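Precorrin-3 methylase (Rhodobacter capsulatus, PDB 3NUT) probably transfers a methyl group from S-adenosyl-L-methionine to a precorrin intermediate on the pathway to adenosylcobalamin. Local coordinates at residues A[120-124]-A[136-140]; A[163-169]-A[228-234]. All coordinates share one frame; numbering follows the deposited sequence.

Contact 1 of 2, residues A[120-124]-A[136-140]. With SAH (S-adenosyl-L-homocysteine), chain E.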
loop_
_atom_site.group_PDB
_atom_site.type_symbol
_atom_site.label_atom_id
_atom_site.label_comp_id
_atom_site.label_asym_id
_atom_site.label_seq_id
_atom_site.Cartn_x
_atom_site.Cartn_y
_atom_site.Cartn_z
ATOM N N THR A 120 -0.306 -3.318 4.396
ATOM C CA THR A 120 -1.430 -4.002 3.763
ATOM C C THR A 120 -0.972 -5.327 3.188
ATOM O O THR A 120 0.139 -5.419 2.640
ATOM C CB THR A 120 -2.035 -3.276 2.570
ATOM O OG1 THR A 120 -0.983 -2.849 1.691
ATOM C CG2 THR A 120 -2.849 -2.116 2.987
ATOM N N ALA A 121 -1.875 -6.316 3.250
ATOM C CA ALA A 121 -1.688 -7.634 2.676
ATOM C C ALA A 121 -1.057 -7.685 1.286
ATOM O O ALA A 121 -0.173 -8.512 1.041
ATOM C CB ALA A 121 -3.016 -8.410 2.707
ATOM N N MET A 122 -1.474 -6.825 0.373
ATOM C CA MET A 122 -0.906 -6.867 -0.983
ATOM C C MET A 122 0.618 -6.674 -0.999
ATOM O O MET A 122 1.357 -7.441 -1.632
ATOM C CB MET A 122 -1.594 -5.869 -1.928
ATOM C CG MET A 122 -1.376 -4.379 -1.629
ATOM S SD MET A 122 -2.318 -3.326 -2.782
ATOM C CE MET A 122 -1.550 -3.791 -4.323
ATOM N N LEU A 123 1.065 -5.656 -0.268
ATOM C CA LEU A 123 2.468 -5.283 -0.209
ATOM C C LEU A 123 3.231 -6.257 0.657
ATOM O O LEU A 123 4.408 -6.459 0.437
ATOM C CB LEU A 123 2.630 -3.841 0.309
ATOM C CG LEU A 123 2.163 -2.687 -0.608
ATOM C CD1 LEU A 123 2.610 -1.365 -0.033
ATOM C CD2 LEU A 123 2.695 -2.813 -2.023
ATOM N N ALA A 124 2.564 -6.864 1.641
ATOM C CA ALA A 124 3.214 -7.913 2.388
ATOM C C ALA A 124 3.400 -9.186 1.511
ATOM O O ALA A 124 4.447 -9.837 1.584
ATOM C CB ALA A 124 2.504 -8.210 3.677
ATOM N N ASP A 136 3.356 0.482 -11.866
ATOM C CA ASP A 136 1.965 0.914 -11.758
ATOM C C ASP A 136 1.037 -0.260 -11.470
ATOM O O ASP A 136 1.069 -1.282 -12.164
ATOM C CB ASP A 136 1.524 1.624 -13.035
ATOM C CG ASP A 136 2.320 2.889 -13.301
ATOM O OD1 ASP A 136 3.215 3.209 -12.501
ATOM O OD2 ASP A 136 2.059 3.571 -14.310
ATOM N N PHE A 137 0.240 -0.128 -10.417
ATOM C CA PHE A 137 -0.630 -1.215 -9.995
ATOM C C PHE A 137 -1.926 -0.679 -9.406
ATOM O O PHE A 137 -2.043 0.513 -9.095
ATOM C CB PHE A 137 0.108 -2.130 -8.993
ATOM C CG PHE A 137 0.369 -1.484 -7.649
ATOM C CD1 PHE A 137 -0.583 -1.549 -6.635
ATOM C CD2 PHE A 137 1.561 -0.813 -7.407
ATOM C CE1 PHE A 137 -0.348 -0.952 -5.388
ATOM C CE2 PHE A 137 1.798 -0.195 -6.162
ATOM C CZ PHE A 137 0.844 -0.281 -5.151
ATOM N N CYS A 138 -2.900 -1.559 -9.242
ATOM C CA CYS A 138 -4.143 -1.156 -8.595
ATOM C C CYS A 138 -4.631 -2.199 -7.603
ATOM O O CYS A 138 -4.258 -3.374 -7.687
ATOM C CB CYS A 138 -5.212 -0.879 -9.642
ATOM S SG CYS A 138 -5.659 -2.337 -10.571
ATOM N N ALA A 139 -5.460 -1.770 -6.660
ATOM C CA ALA A 139 -6.028 -2.662 -5.667
ATOM C C ALA A 139 -7.519 -2.764 -5.898
ATOM O O ALA A 139 -8.200 -1.754 -6.103
ATOM C CB ALA A 139 -5.738 -2.151 -4.255
ATOM N N ILE A 140 -8.031 -3.981 -5.868
ATOM C CA ILE A 140 -9.419 -4.205 -6.248
ATOM C C ILE A 140 -10.093 -5.184 -5.295
ATOM O O ILE A 140 -9.595 -6.295 -5.053
ATOM C CB ILE A 140 -9.548 -4.705 -7.730
ATOM C CG1 ILE A 140 -9.060 -3.633 -8.725
ATOM C CG2 ILE A 140 -10.992 -5.072 -8.052
ATOM C CD1 ILE A 140 -8.912 -4.124 -10.204
HETATM N N SAH E . -7.439 -3.575 5.547
HETATM C CA SAH E . -6.995 -4.886 4.983
HETATM C CB SAH E . -7.953 -5.360 3.878
HETATM C CG SAH E . -9.266 -5.882 4.462
HETATM S SD SAH E . -10.157 -6.949 3.354
HETATM C C SAH E . -5.642 -4.635 4.427
HETATM O O SAH E . -5.335 -3.452 4.359
HETATM O OXT SAH E . -4.846 -5.515 4.044
HETATM C "C5'" SAH E . -9.586 -8.560 3.847
HETATM C "C4'" SAH E . -8.884 -9.286 2.682
HETATM O "O4'" SAH E . -7.512 -8.873 2.628
HETATM C "C3'" SAH E . -8.835 -10.819 2.752
HETATM O "O3'" SAH E . -9.935 -11.476 2.105
HETATM C "C2'" SAH E . -7.565 -11.158 2.003
HETATM O "O2'" SAH E . -7.756 -11.117 0.573
HETATM C "C1'" SAH E . -6.659 -9.995 2.357
HETATM N N9 SAH E . -5.785 -10.310 3.511
HETATM C C8 SAH E . -5.829 -9.760 4.741
HETATM N N7 SAH E . -4.848 -10.294 5.532
HETATM C C5 SAH E . -4.155 -11.205 4.804
HETATM C C6 SAH E . -2.996 -12.128 5.003
HETATM N N6 SAH E . -2.337 -12.215 6.188
HETATM N N1 SAH E . -2.604 -12.910 3.966
HETATM C C2 SAH E . -3.235 -12.857 2.774
HETATM N N3 SAH E . -4.289 -12.043 2.530
HETATM C C4 SAH E . -4.789 -11.212 3.481
#

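Contact 2 of 2, residues A[163-169]-A[228-234]. With SAH (S-adenosyl-L-homocysteine), chain E.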
loop_
_atom_site.group_PDB
_atom_site.type_symbol
_atom_site.label_atom_id
_atom_site.label_comp_id
_atom_site.label_asym_id
_atom_site.label_seq_id
_atom_site.Cartn_x
_atom_site.Cartn_y
_atom_site.Cartn_z
ATOM N N ASP A 163 -2.818 -1.774 -18.610
ATOM C CA ASP A 163 -1.677 -2.636 -18.324
ATOM C C ASP A 163 -1.138 -2.401 -16.904
ATOM O O ASP A 163 0.076 -2.439 -16.669
ATOM C CB ASP A 163 -0.560 -2.483 -19.372
ATOM C CG ASP A 163 0.515 -3.570 -19.237
ATOM O OD1 ASP A 163 0.146 -4.751 -19.020
ATOM O OD2 ASP A 163 1.726 -3.245 -19.328
ATOM N N PHE A 164 -2.064 -2.128 -15.979
ATOM C CA PHE A 164 -1.796 -2.078 -14.541
ATOM C C PHE A 164 -1.575 -3.492 -14.011
ATOM O O PHE A 164 -2.322 -4.416 -14.355
ATOM C CB PHE A 164 -3.020 -1.520 -13.813
ATOM C CG PHE A 164 -3.175 -0.036 -13.913
ATOM C CD1 PHE A 164 -2.516 0.798 -13.037
ATOM C CD2 PHE A 164 -4.000 0.521 -14.870
ATOM C CE1 PHE A 164 -2.671 2.186 -13.114
ATOM C CE2 PHE A 164 -4.152 1.908 -14.961
ATOM C CZ PHE A 164 -3.479 2.740 -14.079
ATOM N N ALA A 165 -0.588 -3.656 -13.142
ATOM C CA ALA A 165 -0.516 -4.868 -12.356
ATOM C C ALA A 165 -1.683 -4.760 -11.374
ATOM O O ALA A 165 -2.225 -3.664 -11.178
ATOM C CB ALA A 165 0.852 -4.985 -11.630
ATOM N N MET A 166 -2.117 -5.866 -10.790
ATOM C CA MET A 166 -3.284 -5.782 -9.888
ATOM C C MET A 166 -3.222 -6.667 -8.658
ATOM O O MET A 166 -2.603 -7.755 -8.661
ATOM C CB MET A 166 -4.597 -6.099 -10.606
ATOM C CG MET A 166 -4.603 -5.986 -12.108
ATOM S SD MET A 166 -6.152 -6.688 -12.689
ATOM C CE MET A 166 -5.938 -6.555 -14.462
ATOM N N ALA A 167 -3.916 -6.226 -7.623
ATOM C CA ALA A 167 -4.103 -7.042 -6.456
ATOM C C ALA A 167 -5.575 -7.161 -6.090
ATOM O O ALA A 167 -6.308 -6.168 -6.047
ATOM C CB ALA A 167 -3.302 -6.494 -5.290
ATOM N N PHE A 168 -5.994 -8.387 -5.803
ATOM C CA PHE A 168 -7.385 -8.686 -5.448
ATOM C C PHE A 168 -7.567 -8.957 -3.964
ATOM O O PHE A 168 -6.973 -9.877 -3.427
ATOM C CB PHE A 168 -7.910 -9.884 -6.264
ATOM C CG PHE A 168 -7.883 -9.658 -7.759
ATOM C CD1 PHE A 168 -8.230 -8.409 -8.295
ATOM C CD2 PHE A 168 -7.513 -10.687 -8.627
ATOM C CE1 PHE A 168 -8.208 -8.190 -9.668
ATOM C CE2 PHE A 168 -7.495 -10.481 -10.021
ATOM C CZ PHE A 168 -7.832 -9.232 -10.537
ATOM N N TYR A 169 -8.389 -8.133 -3.316
ATOM C CA TYR A 169 -8.769 -8.345 -1.929
ATOM C C TYR A 169 -10.132 -9.040 -1.893
ATOM O O TYR A 169 -11.050 -8.684 -2.646
ATOM C CB TYR A 169 -8.803 -7.014 -1.160
ATOM C CG TYR A 169 -7.437 -6.423 -0.776
ATOM C CD1 TYR A 169 -7.029 -6.361 0.555
ATOM C CD2 TYR A 169 -6.569 -5.917 -1.747
ATOM C CE1 TYR A 169 -5.781 -5.818 0.912
ATOM C CE2 TYR A 169 -5.333 -5.383 -1.409
ATOM C CZ TYR A 169 -4.934 -5.321 -0.075
ATOM O OH TYR A 169 -3.683 -4.782 0.252
ATOM N N VAL A 228 -4.683 -13.249 -1.068
ATOM C CA VAL A 228 -4.698 -12.062 -1.878
ATOM C C VAL A 228 -4.057 -12.467 -3.213
ATOM O O VAL A 228 -3.057 -13.197 -3.245
ATOM C CB VAL A 228 -3.997 -10.851 -1.165
ATOM C CG1 VAL A 228 -2.513 -11.102 -0.930
ATOM C CG2 VAL A 228 -4.186 -9.561 -1.957
ATOM N N VAL A 229 -4.645 -12.015 -4.306
ATOM C CA VAL A 229 -4.248 -12.488 -5.625
ATOM C C VAL A 229 -3.575 -11.351 -6.387
ATOM O O VAL A 229 -4.161 -10.273 -6.591
ATOM C CB VAL A 229 -5.469 -13.060 -6.418
ATOM C CG1 VAL A 229 -5.055 -13.534 -7.828
ATOM C CG2 VAL A 229 -6.170 -14.175 -5.631
ATOM N N LEU A 230 -2.335 -11.592 -6.788
ATOM C CA LEU A 230 -1.571 -10.600 -7.507
ATOM C C LEU A 230 -1.534 -10.957 -8.982
ATOM O O LEU A 230 -1.283 -12.097 -9.352
ATOM C CB LEU A 230 -0.151 -10.467 -6.951
ATOM C CG LEU A 230 0.014 -10.242 -5.442
ATOM C CD1 LEU A 230 1.486 -10.299 -5.066
ATOM C CD2 LEU A 230 -0.619 -8.941 -4.945
ATOM N N VAL A 231 -1.819 -9.965 -9.808
ATOM C CA VAL A 231 -1.771 -10.103 -11.235
ATOM C C VAL A 231 -0.666 -9.179 -11.727
ATOM O O VAL A 231 -0.683 -7.990 -11.430
ATOM C CB VAL A 231 -3.115 -9.686 -11.877
ATOM C CG1 VAL A 231 -3.152 -10.121 -13.335
ATOM C CG2 VAL A 231 -4.276 -10.302 -11.126
ATOM N N GLY A 232 0.292 -9.722 -12.477
ATOM C CA GLY A 232 1.369 -8.901 -13.020
ATOM C C GLY A 232 0.944 -7.922 -14.107
ATOM O O GLY A 232 -0.231 -7.895 -14.501
ATOM N N ASN A 233 1.887 -7.083 -14.542
ATOM C CA ASN A 233 1.797 -6.381 -15.828
ATOM C C ASN A 233 1.992 -7.454 -16.922
ATOM O O ASN A 233 2.266 -8.628 -16.625
ATOM C CB ASN A 233 2.946 -5.364 -15.990
ATOM C CG ASN A 233 2.869 -4.197 -15.023
ATOM O OD1 ASN A 233 2.146 -3.215 -15.245
ATOM N ND2 ASN A 233 3.657 -4.269 -13.962
ATOM N N ALA A 234 1.910 -7.038 -18.180
ATOM C CA ALA A 234 2.349 -7.888 -19.291
ATOM C C ALA A 234 3.844 -8.221 -19.226
ATOM O O ALA A 234 4.247 -9.310 -19.620
ATOM C CB ALA A 234 1.997 -7.240 -20.648
HETATM N N SAH E . -7.439 -3.575 5.547
HETATM C CA SAH E . -6.995 -4.886 4.983
HETATM C CB SAH E . -7.953 -5.360 3.878
HETATM C CG SAH E . -9.266 -5.882 4.462
HETATM S SD SAH E . -10.157 -6.949 3.354
HETATM C C SAH E . -5.642 -4.635 4.427
HETATM O O SAH E . -5.335 -3.452 4.359
HETATM O OXT SAH E . -4.846 -5.515 4.044
HETATM C "C5'" SAH E . -9.586 -8.560 3.847
HETATM C "C4'" SAH E . -8.884 -9.286 2.682
HETATM O "O4'" SAH E . -7.512 -8.873 2.628
HETATM C "C3'" SAH E . -8.835 -10.819 2.752
HETATM O "O3'" SAH E . -9.935 -11.476 2.105
HETATM C "C2'" SAH E . -7.565 -11.158 2.003
HETATM O "O2'" SAH E . -7.756 -11.117 0.573
HETATM C "C1'" SAH E . -6.659 -9.995 2.357
HETATM N N9 SAH E . -5.785 -10.310 3.511
HETATM C C8 SAH E . -5.829 -9.760 4.741
HETATM N N7 SAH E . -4.848 -10.294 5.532
HETATM C C5 SAH E . -4.155 -11.205 4.804
HETATM C C6 SAH E . -2.996 -12.128 5.003
HETATM N N6 SAH E . -2.337 -12.215 6.188
HETATM N N1 SAH E . -2.604 -12.910 3.966
HETATM C C2 SAH E . -3.235 -12.857 2.774
HETATM N N3 SAH E . -4.289 -12.043 2.530
HETATM C C4 SAH E . -4.789 -11.212 3.481
#

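Contact 1 of 2, residues A[120-124]-A[136-140]
Met122 and Phe137 show how a helix can be seated on a strand chiefly through a thioether and a ring. The apolar contacts come first. From the first turn of the helix, Met122 reaches across to the strand, and its methyl CE comes to 3.3 Å from CE1 of Phe137, touching CD1 of that ring as well. Its sulfur makes an oblique Met-aromatic contact, SD lying 5.3 Å from the centroid of the Phe137 ring and 67° off the normal. The bend at chi3 (-62°) brings the methyl against the ring while SD rests 3.9 Å from CB of Ala139. Leu123 adds a looser touch, with CD2 4.4 Å from CZ of Phe137.

One backbone N-H of this helix start is given to the ligand: Ala121 N donates to OXT of S-adenosyl-L-homocysteine (3.2 Å, 159°), and CB of Ala121 lies 3.4 Å from C4 of the adenine. The same turn thus holds the carboxylate by its backbone and packs against the base.

Tyr169 of strand 165-169 accepts a hydrogen bond from Met122 N at its OH. Strand 137-141 runs beside that strand, with helix 149-161 packed against Cys138 and Ile140, and continues as an antiparallel ladder into the second subunit.

Contact 2 of 2, residues A[163-169]-A[228-234]
Phe168 and Val229 form a hydrogen-bonded antiparallel pair, and the phenylalanine side chain illustrates how side chains pack along one face of such a ladder. Its CB lies 3.8 Å from Val229 O, and CG stays near that oxygen. With CG beside the backbone N and anti to the carbonyl carbon (chi1 -60°), the ring leans back along its own strand and crosses the side chains of Val229 and Val231 obliquely: CD2 meets both CB and CG1 of Val229. Farther out, CE2 comes to 3.4 Å from CG2 of Val231 and CZ touches the same methyl, while Leu187 and Val183 of helix 179-190 also pack on the side chain. On the other face, Ala167 CB meets CD2 of Leu230 at 3.6 Å.

Between the two strands the backbones are joined by two reciprocal pairs of bonds. Met166 N and Val231 O are 2.6 Å apart, whereas Val229 N to Phe168 O is longer, at 3.3 Å. Past the strand end, Ala234 N donates to the syn lone pair of Asp163 OD1 (3.0 Å), where Asp163 closes the preceding helix in a Schellman motif.

The edge of Tyr169 places CE1 3.3 Å from OXT of S-adenosyl-L-homocysteine. This is an antiparallel ladder within a mixed sheet, its end forming part of a tetrapyrrole methylase's S-adenosyl-L-homocysteine pocket.

Overall arrangement
The two contacts follow one another along the chain, contact 1 closing before contact 2 opens, yet their centres are about 8 Å apart. They share one mixed sheet: strand 137-141 of contact 1 runs parallel to strand 165-169 of contact 2, which in turn pairs antiparallel with strand 227-231. Helix 121-129 lies against this sheet, Met122 CE meeting Ala167 CB at 3.4 Å. Both contacts also touch S-adenosyl-L-homocysteine, so neighbouring helix and strand ends contribute to one pocket, completed by residues such as Asp88, Asn170 and Val203. Both reach the second subunit as well, placing ligand binding and dimer contacts on a common framework.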